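Local coordinates for protein cellulose hydrolase (Bacillus licheniformis, PDB 4YZT) that cleaves internal beta-1,4-glucosidic bonds of cellulose as a tri-modular family 5 endoglucanase, holding cellotetraose in the cleft of its barrel, at residues G406-L414 and Q424-D432; L458-V469 and P486-E496. All coordinates share one frame; numbering follows the deposited sequence.

Interaction 1 of 2, residues G406-L414 and Q424-D432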
loop_
_atom_site.group_PDB
_atom_site.type_symbol
_atom_site.label_atom_id
_atom_site.label_comp_id
_atom_site.label_asym_id
_atom_site.label_seq_id
_atom_site.Cartn_x
_atom_site.Cartn_y
_atom_site.Cartn_z
ATOM N N GLY A 406 -30.164 13.394 14.101
ATOM C CA GLY A 406 -30.498 11.998 14.297
ATOM C C GLY A 406 -30.104 11.108 13.126
ATOM O O GLY A 406 -30.373 9.909 13.142
ATOM N N GLN A 407 -29.476 11.689 12.106
ATOM C CA GLN A 407 -29.046 10.922 10.930
ATOM C C GLN A 407 -27.735 10.191 11.181
ATOM O O GLN A 407 -26.797 10.779 11.714
ATOM C CB GLN A 407 -28.889 11.843 9.717
ATOM C CG GLN A 407 -30.197 12.148 8.990
ATOM C CD GLN A 407 -30.700 10.968 8.186
ATOM O OE1 GLN A 407 -31.884 10.629 8.233
ATOM N NE2 GLN A 407 -29.798 10.329 7.446
ATOM N N PRO A 408 -27.652 8.911 10.780
ATOM C CA PRO A 408 -26.416 8.137 10.978
ATOM C C PRO A 408 -25.215 8.699 10.206
ATOM O O PRO A 408 -25.388 9.454 9.248
ATOM C CB PRO A 408 -26.783 6.742 10.457
ATOM C CG PRO A 408 -28.287 6.692 10.499
ATOM C CD PRO A 408 -28.733 8.096 10.203
ATOM N N GLY A 409 -24.011 8.318 10.623
ATOM C CA GLY A 409 -22.793 8.762 9.967
ATOM C C GLY A 409 -21.840 9.466 10.918
ATOM O O GLY A 409 -22.071 9.518 12.123
ATOM N N VAL A 410 -20.750 9.994 10.377
ATOM C CA VAL A 410 -19.784 10.714 11.190
ATOM C C VAL A 410 -20.411 12.005 11.695
ATOM O O VAL A 410 -20.781 12.859 10.897
ATOM C CB VAL A 410 -18.507 11.019 10.388
ATOM C CG1 VAL A 410 -17.441 11.589 11.290
ATOM C CG2 VAL A 410 -18.003 9.753 9.734
ATOM N N LYS A 411 -20.551 12.145 13.012
ATOM C CA LYS A 411 -21.221 13.319 13.571
ATOM C C LYS A 411 -20.218 14.373 14.017
ATOM O O LYS A 411 -20.528 15.562 14.059
ATOM C CB LYS A 411 -22.114 12.933 14.750
ATOM C CG LYS A 411 -23.065 11.787 14.460
ATOM C CD LYS A 411 -23.980 12.070 13.275
ATOM C CE LYS A 411 -25.077 13.041 13.636
ATOM N NZ LYS A 411 -26.069 13.118 12.531
ATOM N N ALA A 412 -19.012 13.930 14.350
ATOM C CA ALA A 412 -17.971 14.843 14.806
ATOM C C ALA A 412 -16.612 14.148 14.747
ATOM O O ALA A 412 -16.543 12.928 14.673
ATOM C CB ALA A 412 -18.267 15.329 16.218
ATOM N N GLN A 413 -15.543 14.940 14.764
ATOM C CA GLN A 413 -14.185 14.415 14.804
ATOM C C GLN A 413 -13.403 15.069 15.926
ATOM O O GLN A 413 -13.417 16.288 16.068
ATOM C CB GLN A 413 -13.460 14.650 13.480
ATOM C CG GLN A 413 -13.983 13.854 12.313
ATOM C CD GLN A 413 -13.239 14.174 11.037
ATOM O OE1 GLN A 413 -12.907 15.335 10.774
ATOM N NE2 GLN A 413 -12.951 13.148 10.243
ATOM N N LEU A 414 -12.713 14.268 16.726
ATOM C CA LEU A 414 -11.824 14.830 17.729
ATOM C C LEU A 414 -10.377 14.691 17.263
ATOM O O LEU A 414 -9.919 13.595 16.936
ATOM C CB LEU A 414 -12.033 14.157 19.084
ATOM C CG LEU A 414 -13.455 14.256 19.645
ATOM C CD1 LEU A 414 -13.537 13.587 21.007
ATOM C CD2 LEU A 414 -13.929 15.708 19.718
ATOM N N GLN A 424 -3.708 12.645 15.816
ATOM C CA GLN A 424 -4.637 11.538 15.639
ATOM C C GLN A 424 -6.052 12.107 15.560
ATOM O O GLN A 424 -6.399 13.030 16.303
ATOM C CB GLN A 424 -4.505 10.549 16.792
ATOM C CG GLN A 424 -3.200 9.767 16.794
ATOM C CD GLN A 424 -3.256 8.577 15.863
ATOM O OE1 GLN A 424 -3.862 7.551 16.177
ATOM N NE2 GLN A 424 -2.656 8.717 14.698
ATOM N N VAL A 425 -6.857 11.570 14.651
ATOM C CA VAL A 425 -8.243 12.013 14.480
ATOM C C VAL A 425 -9.248 10.886 14.748
ATOM O O VAL A 425 -9.230 9.861 14.069
ATOM C CB VAL A 425 -8.485 12.539 13.061
ATOM C CG1 VAL A 425 -9.951 12.938 12.885
ATOM C CG2 VAL A 425 -7.537 13.691 12.742
ATOM N N MET A 426 -10.127 11.076 15.726
ATOM C CA MET A 426 -11.140 10.074 16.052
ATOM C C MET A 426 -12.515 10.466 15.510
ATOM O O MET A 426 -13.042 11.522 15.859
ATOM C CB MET A 426 -11.214 9.876 17.570
ATOM C CG MET A 426 -12.120 8.740 18.025
ATOM S SD MET A 426 -12.192 8.601 19.824
ATOM C CE MET A 426 -13.260 9.966 20.221
ATOM N N ASP A 427 -13.098 9.621 14.661
ATOM C CA ASP A 427 -14.447 9.870 14.167
ATOM C C ASP A 427 -15.462 9.419 15.206
ATOM O O ASP A 427 -15.337 8.327 15.767
ATOM C CB ASP A 427 -14.705 9.139 12.848
ATOM C CG ASP A 427 -14.042 9.804 11.655
ATOM O OD1 ASP A 427 -13.298 10.790 11.821
ATOM O OD2 ASP A 427 -14.268 9.318 10.529
ATOM N N ILE A 428 -16.440 10.276 15.486
ATOM C CA ILE A 428 -17.559 9.899 16.332
ATOM C C ILE A 428 -18.726 9.567 15.400
ATOM O O ILE A 428 -19.251 10.443 14.731
ATOM C CB ILE A 428 -17.946 11.016 17.309
ATOM C CG1 ILE A 428 -16.727 11.461 18.120
ATOM C CG2 ILE A 428 -19.109 10.558 18.195
ATOM C CD1 ILE A 428 -16.788 11.126 19.588
ATOM N N ILE A 429 -19.110 8.298 15.356
ATOM C CA ILE A 429 -20.037 7.809 14.348
ATOM C C ILE A 429 -21.345 7.322 14.957
ATOM O O ILE A 429 -21.349 6.399 15.774
ATOM C CB ILE A 429 -19.417 6.645 13.546
ATOM C CG1 ILE A 429 -18.046 7.040 12.988
ATOM C CG2 ILE A 429 -20.367 6.190 12.444
ATOM C CD1 ILE A 429 -17.284 5.872 12.351
ATOM N N LEU A 430 -22.454 7.938 14.559
ATOM C CA LEU A 430 -23.766 7.429 14.925
ATOM C C LEU A 430 -24.207 6.341 13.951
ATOM O O LEU A 430 -24.175 6.548 12.740
ATOM C CB LEU A 430 -24.799 8.560 14.939
ATOM C CG LEU A 430 -26.210 8.246 15.454
ATOM C CD1 LEU A 430 -26.174 7.895 16.936
ATOM C CD2 LEU A 430 -27.146 9.434 15.211
ATOM N N TYR A 431 -24.616 5.189 14.465
ATOM C CA TYR A 431 -25.095 4.122 13.583
ATOM C C TYR A 431 -26.383 3.518 14.093
ATOM O O TYR A 431 -26.789 3.758 15.238
ATOM C CB TYR A 431 -24.046 3.017 13.406
ATOM C CG TYR A 431 -24.014 1.979 14.509
ATOM C CD1 TYR A 431 -23.289 2.200 15.672
ATOM C CD2 TYR A 431 -24.696 0.774 14.381
ATOM C CE1 TYR A 431 -23.247 1.257 16.677
ATOM C CE2 TYR A 431 -24.664 -0.176 15.386
ATOM C CZ TYR A 431 -23.931 0.070 16.527
ATOM O OH TYR A 431 -23.899 -0.870 17.526
ATOM N N ASP A 432 -27.034 2.756 13.217
ATOM C CA ASP A 432 -28.244 2.026 13.560
ATOM C C ASP A 432 -28.195 0.705 12.806
ATOM O O ASP A 432 -27.317 0.517 11.956
ATOM C CB ASP A 432 -29.492 2.830 13.200
ATOM C CG ASP A 432 -30.660 2.528 14.115
ATOM O OD1 ASP A 432 -30.597 1.529 14.867
ATOM O OD2 ASP A 432 -31.638 3.295 14.087
#
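Gln-413 and Asp-427 run alongside each other from neighbouring strands of an antiparallel hairpin, and the amide of the first donates to the carboxylate of the second. Gln-413 NE2 reaches Asp-427 OD1 at 2.9 Å on its syn side, somewhat out of the carboxylate plane; the two flat groups are turned 36° apart, and the bond is bent, with 149° at the hydrogen. With CG anti to its carbonyl carbon (chi1 -69°) and the chain extended beyond it, Gln-413 also lays its CG 3.2 Å from Asp-427 OD1. Both methyls of Val-410 lie near the other oxygen, CG2 3.8 Å from Asp-427 OD2, which forms a salt bridge with Lys-280 of the catalytic barrel. Were Asp-427 replaced by an alanine, the Gln-413 amide would probably be set free to turn and Lys-280 would lose this carboxylate partner.

On the opposite face the chemistry is apolar. Leu-414 and Met-426 run in step, CD1 to CE 3.7 Å, and Leu-414 CD1 also approaches Ile-428 CD1; helix 395-401 packs on Leu-414 and Ile-428. Midway along the pair, where the register shifts by one residue, Lys-411 and Ala-412 both face Ile-428, a classic beta bulge. Ile-428 O takes the N-H of Lys-411 at 2.7 Å, and Ile-428 N gives to Ala-412 O. The Lys-411 chain bends at chi2 and chi3, bringing CG to 3.7 Å from Leu-430 CB as the two chains cross and returning NZ to Gln-407 O, where it sits on a lone pair at 2.6 Å.

The hairpin is thus two-sided: buried hydrocarbon faces the helix of its own module, whereas the face of Gln-413 and Asp-427, which also carries Val-410 and Ile-429, holds a carboxylate whose charge is probably balanced from the barrel, tying the two modules together.

Interaction 2 of 2, residues L458-V469 and P486-E496; sequences LNGTKLATVKGV and PYLNYDEDFYE
Val-466 CG2 settles over the phenyl face of Phe-494 in a CH-pi contact, 3.6 Å from the ring centroid. Tyr-490 CA lies over the opposite face, toward the rim, while Leu-463 CD2 approaches Phe-494 CD1 obliquely. A second CH-pi contact places Lys-467 CB over the centre of the Tyr-487 ring, 3.7 Å from its centroid. Here chi1 of 59° sets Lys-467 CG between backbone N and carbonyl carbon, and the extended chain then follows the ring to its hydroxyl; a water joins Lys-467 NZ to Tyr-487 OH, which is also bonded to Glu-520.

Two backbone bonds fix this end, where Lys-467 and Tyr-487 form a single bridge: Leu-488 N to Val-466 O (2.9 Å, nearly straight at 175°) and Gly-468 N to Pro-486 O. At the other end Glu-496, extended from its strand, accepts a longer bond from Leu-463 N at OE2 (3.2 Å), while a water links OE1 to Thr-461 O. Farther out, Asp-493 OD2 and Glu-492 OE1 accept from Asn-489 N and ND2, which, with the backbone bond Asp-493 N to Asn-489 O, hold 489-493 in a compact turn; Asp-493 is also held by Arg-506.

Strand 462-470 pairs with strand 515-522, with a classic beta bulge at Ala-464 and Thr-465 opposite Glu-520. Strands 462-469 and 494-496, nearly antiparallel with axes 7.9 Å apart, and the side chains between them are consistent with two sheets packing face to face near their edges, as in a beta-sandwich-like module.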
loop_
_atom_site.group_PDB
_atom_site.type_symbol
_atom_site.label_atom_id
_atom_site.label_comp_id
_atom_site.label_asym_id
_atom_site.label_seq_id
_atom_site.Cartn_x
_atom_site.Cartn_y
_atom_site.Cartn_z
ATOM N N LEU A 458 -26.826 1.127 5.030
ATOM C CA LEU A 458 -25.897 0.641 6.057
ATOM C C LEU A 458 -25.978 1.440 7.368
ATOM O O LEU A 458 -25.476 1.003 8.411
ATOM C CB LEU A 458 -24.465 0.651 5.507
ATOM C CG LEU A 458 -24.248 -0.374 4.382
ATOM C CD1 LEU A 458 -22.864 -0.212 3.760
ATOM C CD2 LEU A 458 -24.436 -1.804 4.887
ATOM N N ASN A 459 -26.610 2.605 7.299
ATOM C CA ASN A 459 -26.937 3.397 8.483
ATOM C C ASN A 459 -25.733 3.656 9.378
ATOM O O ASN A 459 -25.828 3.552 10.593
ATOM C CB ASN A 459 -28.043 2.713 9.294
ATOM C CG ASN A 459 -29.366 2.655 8.546
ATOM O OD1 ASN A 459 -29.646 3.501 7.695
ATOM N ND2 ASN A 459 -30.194 1.662 8.875
ATOM N N GLY A 460 -24.607 4.000 8.768
ATOM C CA GLY A 460 -23.426 4.377 9.524
ATOM C C GLY A 460 -22.404 3.270 9.663
ATOM O O GLY A 460 -21.254 3.520 10.034
ATOM N N THR A 461 -22.815 2.039 9.382
ATOM C CA THR A 461 -21.891 0.921 9.468
ATOM C C THR A 461 -21.036 0.842 8.202
ATOM O O THR A 461 -21.355 1.466 7.193
ATOM C CB THR A 461 -22.611 -0.426 9.688
ATOM O OG1 THR A 461 -23.345 -0.787 8.516
ATOM C CG2 THR A 461 -23.545 -0.356 10.878
ATOM N N LYS A 462 -19.946 0.081 8.272
ATOM C CA LYS A 462 -19.008 -0.051 7.162
ATOM C C LYS A 462 -18.682 -1.509 6.925
ATOM O O LYS A 462 -18.599 -2.301 7.871
ATOM C CB LYS A 462 -17.709 0.721 7.430
ATOM C CG LYS A 462 -17.894 2.179 7.818
ATOM C CD LYS A 462 -16.603 2.734 8.388
ATOM C CE LYS A 462 -16.714 4.222 8.686
ATOM N NZ LYS A 462 -15.425 4.743 9.222
ATOM N N LEU A 463 -18.474 -1.871 5.668
ATOM C CA LEU A 463 -18.135 -3.256 5.347
ATOM C C LEU A 463 -16.737 -3.619 5.861
ATOM O O LEU A 463 -15.779 -2.858 5.669
ATOM C CB LEU A 463 -18.209 -3.490 3.842
ATOM C CG LEU A 463 -17.883 -4.907 3.366
ATOM C CD1 LEU A 463 -18.874 -5.921 3.945
ATOM C CD2 LEU A 463 -17.886 -4.924 1.847
ATOM N N ALA A 464 -16.634 -4.768 6.525
ATOM C CA ALA A 464 -15.362 -5.256 7.049
ATOM C C ALA A 464 -14.830 -6.450 6.252
ATOM O O ALA A 464 -13.712 -6.414 5.719
ATOM C CB ALA A 464 -15.520 -5.631 8.502
ATOM N N THR A 465 -15.635 -7.512 6.180
ATOM C CA THR A 465 -15.278 -8.686 5.392
ATOM C C THR A 465 -16.550 -9.485 5.062
ATOM O O THR A 465 -17.647 -9.121 5.482
ATOM C CB THR A 465 -14.241 -9.574 6.136
ATOM O OG1 THR A 465 -13.826 -10.657 5.284
ATOM C CG2 THR A 465 -14.826 -10.141 7.409
ATOM N N VAL A 466 -16.411 -10.552 4.288
ATOM C CA VAL A 466 -17.557 -11.369 3.911
ATOM C C VAL A 466 -17.158 -12.847 3.961
ATOM O O VAL A 466 -16.054 -13.182 3.553
ATOM C CB VAL A 466 -18.061 -11.046 2.475
ATOM C CG1 VAL A 466 -19.408 -11.741 2.212
ATOM C CG2 VAL A 466 -18.172 -9.550 2.245
ATOM N N LYS A 467 -18.044 -13.721 4.447
ATOM C CA LYS A 467 -17.836 -15.164 4.299
ATOM C C LYS A 467 -19.019 -15.764 3.541
ATOM O O LYS A 467 -20.126 -15.193 3.530
ATOM C CB LYS A 467 -17.647 -15.858 5.651
ATOM C CG LYS A 467 -18.825 -15.705 6.619
ATOM C CD LYS A 467 -18.727 -16.680 7.793
ATOM C CE LYS A 467 -19.787 -16.394 8.859
ATOM N NZ LYS A 467 -19.642 -17.309 10.035
ATOM N N GLY A 468 -18.779 -16.908 2.908
ATOM C CA GLY A 468 -19.800 -17.576 2.127
ATOM C C GLY A 468 -19.747 -19.070 2.351
ATOM O O GLY A 468 -18.676 -19.672 2.288
ATOM N N VAL A 469 -20.914 -19.658 2.601
ATOM C CA VAL A 469 -21.040 -21.042 3.037
ATOM C C VAL A 469 -22.092 -21.759 2.191
ATOM O O VAL A 469 -23.122 -21.171 1.858
ATOM C CB VAL A 469 -21.420 -21.092 4.538
ATOM C CG1 VAL A 469 -21.898 -22.447 4.944
ATOM C CG2 VAL A 469 -20.247 -20.637 5.410
ATOM N N PRO A 486 -14.221 -20.086 4.935
ATOM C CA PRO A 486 -15.336 -19.577 4.133
ATOM C C PRO A 486 -15.163 -18.104 3.836
ATOM O O PRO A 486 -15.953 -17.527 3.077
ATOM C CB PRO A 486 -16.542 -19.828 5.037
ATOM C CG PRO A 486 -15.976 -19.576 6.419
ATOM C CD PRO A 486 -14.571 -20.162 6.369
ATOM N N TYR A 487 -14.136 -17.489 4.412
ATOM C CA TYR A 487 -13.971 -16.044 4.242
ATOM C C TYR A 487 -13.420 -15.721 2.859
ATOM O O TYR A 487 -12.515 -16.389 2.353
ATOM C CB TYR A 487 -13.093 -15.453 5.351
ATOM C CG TYR A 487 -13.897 -15.257 6.622
ATOM C CD1 TYR A 487 -13.955 -16.244 7.582
ATOM C CD2 TYR A 487 -14.642 -14.099 6.822
ATOM C CE1 TYR A 487 -14.706 -16.088 8.725
ATOM C CE2 TYR A 487 -15.395 -13.927 7.962
ATOM C CZ TYR A 487 -15.425 -14.918 8.909
ATOM O OH TYR A 487 -16.171 -14.753 10.052
ATOM N N LEU A 488 -14.020 -14.704 2.247
ATOM C CA LEU A 488 -13.687 -14.251 0.903
ATOM C C LEU A 488 -12.603 -13.165 0.919
ATOM O O LEU A 488 -12.187 -12.701 1.989
ATOM C CB LEU A 488 -14.945 -13.720 0.199
ATOM C CG LEU A 488 -16.174 -14.650 0.176
ATOM C CD1 LEU A 488 -17.331 -13.956 -0.523
ATOM C CD2 LEU A 488 -15.846 -15.950 -0.533
ATOM N N ASN A 489 -12.170 -12.741 -0.266
ATOM C CA ASN A 489 -11.077 -11.770 -0.387
ATOM C C ASN A 489 -11.543 -10.431 -0.941
ATOM O O ASN A 489 -12.232 -10.373 -1.960
ATOM C CB ASN A 489 -9.965 -12.320 -1.280
ATOM C CG ASN A 489 -9.258 -13.541 -0.684
ATOM O OD1 ASN A 489 -9.385 -13.838 0.498
ATOM N ND2 ASN A 489 -8.490 -14.237 -1.516
ATOM N N TYR A 490 -11.158 -9.349 -0.271
ATOM C CA TYR A 490 -11.499 -8.000 -0.729
ATOM C C TYR A 490 -11.159 -7.756 -2.204
ATOM O O TYR A 490 -10.113 -8.192 -2.691
ATOM C CB TYR A 490 -10.786 -6.962 0.132
ATOM C CG TYR A 490 -10.940 -5.539 -0.375
ATOM C CD1 TYR A 490 -12.161 -4.879 -0.294
ATOM C CD2 TYR A 490 -9.865 -4.861 -0.941
ATOM C CE1 TYR A 490 -12.307 -3.575 -0.755
ATOM C CE2 TYR A 490 -10.002 -3.556 -1.403
ATOM C CZ TYR A 490 -11.229 -2.923 -1.307
ATOM O OH TYR A 490 -11.374 -1.629 -1.767
ATOM N N ASP A 491 -12.080 -7.080 -2.891
ATOM C CA ASP A 491 -11.929 -6.610 -4.271
ATOM C C ASP A 491 -12.130 -7.751 -5.274
ATOM O O ASP A 491 -12.982 -7.636 -6.140
ATOM C CB ASP A 491 -10.570 -5.925 -4.490
ATOM C CG ASP A 491 -10.607 -4.859 -5.577
ATOM O OD1 ASP A 491 -11.667 -4.232 -5.796
ATOM O OD2 ASP A 491 -9.556 -4.637 -6.210
ATOM N N GLU A 492 -11.375 -8.846 -5.172
ATOM C CA GLU A 492 -11.574 -9.916 -6.154
ATOM C C GLU A 492 -12.891 -10.657 -5.905
ATOM O O GLU A 492 -13.513 -11.134 -6.859
ATOM C CB GLU A 492 -10.387 -10.889 -6.178
ATOM C CG GLU A 492 -10.262 -11.798 -4.991
ATOM C CD GLU A 492 -8.988 -12.641 -5.031
ATOM O OE1 GLU A 492 -8.935 -13.662 -4.322
ATOM O OE2 GLU A 492 -8.029 -12.273 -5.753
ATOM N N ASP A 493 -13.346 -10.702 -4.649
ATOM C CA ASP A 493 -14.594 -11.392 -4.309
ATOM C C ASP A 493 -15.733 -10.460 -3.900
ATOM O O ASP A 493 -16.904 -10.789 -4.093
ATOM C CB ASP A 493 -14.371 -12.382 -3.167
ATOM C CG ASP A 493 -13.434 -13.508 -3.541
ATOM O OD1 ASP A 493 -13.382 -13.867 -4.736
ATOM O OD2 ASP A 493 -12.784 -14.052 -2.625
ATOM N N PHE A 494 -15.413 -9.320 -3.286
ATOM C CA PHE A 494 -16.483 -8.447 -2.797
ATOM C C PHE A 494 -16.053 -7.000 -2.704
ATOM O O PHE A 494 -14.865 -6.690 -2.658
ATOM C CB PHE A 494 -16.994 -8.910 -1.415
ATOM C CG PHE A 494 -15.966 -8.792 -0.298
ATOM C CD1 PHE A 494 -15.757 -7.572 0.357
ATOM C CD2 PHE A 494 -15.225 -9.893 0.101
ATOM C CE1 PHE A 494 -14.819 -7.456 1.373
ATOM C CE2 PHE A 494 -14.286 -9.788 1.127
ATOM C CZ PHE A 494 -14.086 -8.563 1.767
ATOM N N TYR A 495 -17.033 -6.111 -2.652
ATOM C CA TYR A 495 -16.749 -4.706 -2.370
ATOM C C TYR A 495 -18.000 -3.971 -1.927
ATOM O O TYR A 495 -19.126 -4.472 -2.072
ATOM C CB TYR A 495 -16.127 -4.002 -3.590
ATOM C CG TYR A 495 -16.946 -4.042 -4.868
ATOM C CD1 TYR A 495 -16.944 -5.165 -5.695
ATOM C CD2 TYR A 495 -17.700 -2.941 -5.264
ATOM C CE1 TYR A 495 -17.691 -5.189 -6.882
ATOM C CE2 TYR A 495 -18.458 -2.961 -6.451
ATOM C CZ TYR A 495 -18.441 -4.086 -7.250
ATOM O OH TYR A 495 -19.177 -4.101 -8.422
ATOM N N GLU A 496 -17.772 -2.795 -1.348
ATOM C CA GLU A 496 -18.819 -1.824 -1.060
ATOM C C GLU A 496 -18.660 -0.642 -2.008
ATOM O O GLU A 496 -17.542 -0.185 -2.254
ATOM C CB GLU A 496 -18.747 -1.354 0.397
ATOM C CG GLU A 496 -19.738 -0.236 0.738
ATOM C CD GLU A 496 -19.563 0.346 2.144
ATOM O OE1 GLU A 496 -20.229 1.371 2.436
ATOM O OE2 GLU A 496 -18.777 -0.204 2.954
HETATM O O HOH W 1 -21.030 2.601 4.647
HETATM O O HOH W 2 -11.570 -10.691 3.746
HETATM O O HOH W 3 -17.257 -17.022 11.224
#

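Overall arrangement
Interaction 1 closes before interaction 2 opens along the chain, and their centres lie about 22 Å apart. Residues 406-414 and 424-432 form neighbouring strands of the mixed sheet of the X2 module, whereas 458-469 and 486-496 bring together edge strands of two separate sheets in the C-terminal module. The two meet at the turn 458-461: Asp-432 N probably donates to Asn-459 O at 3.0 Å, and Gly-460 O packs against Ile-429 CG2. Both also adjoin the catalytic barrel, interaction 1 through Lys-280 and interaction 2 through Asn-233, Trp-235 and Asn-278. Each module thus touches the other two, consistent with a compact tri-modular enzyme.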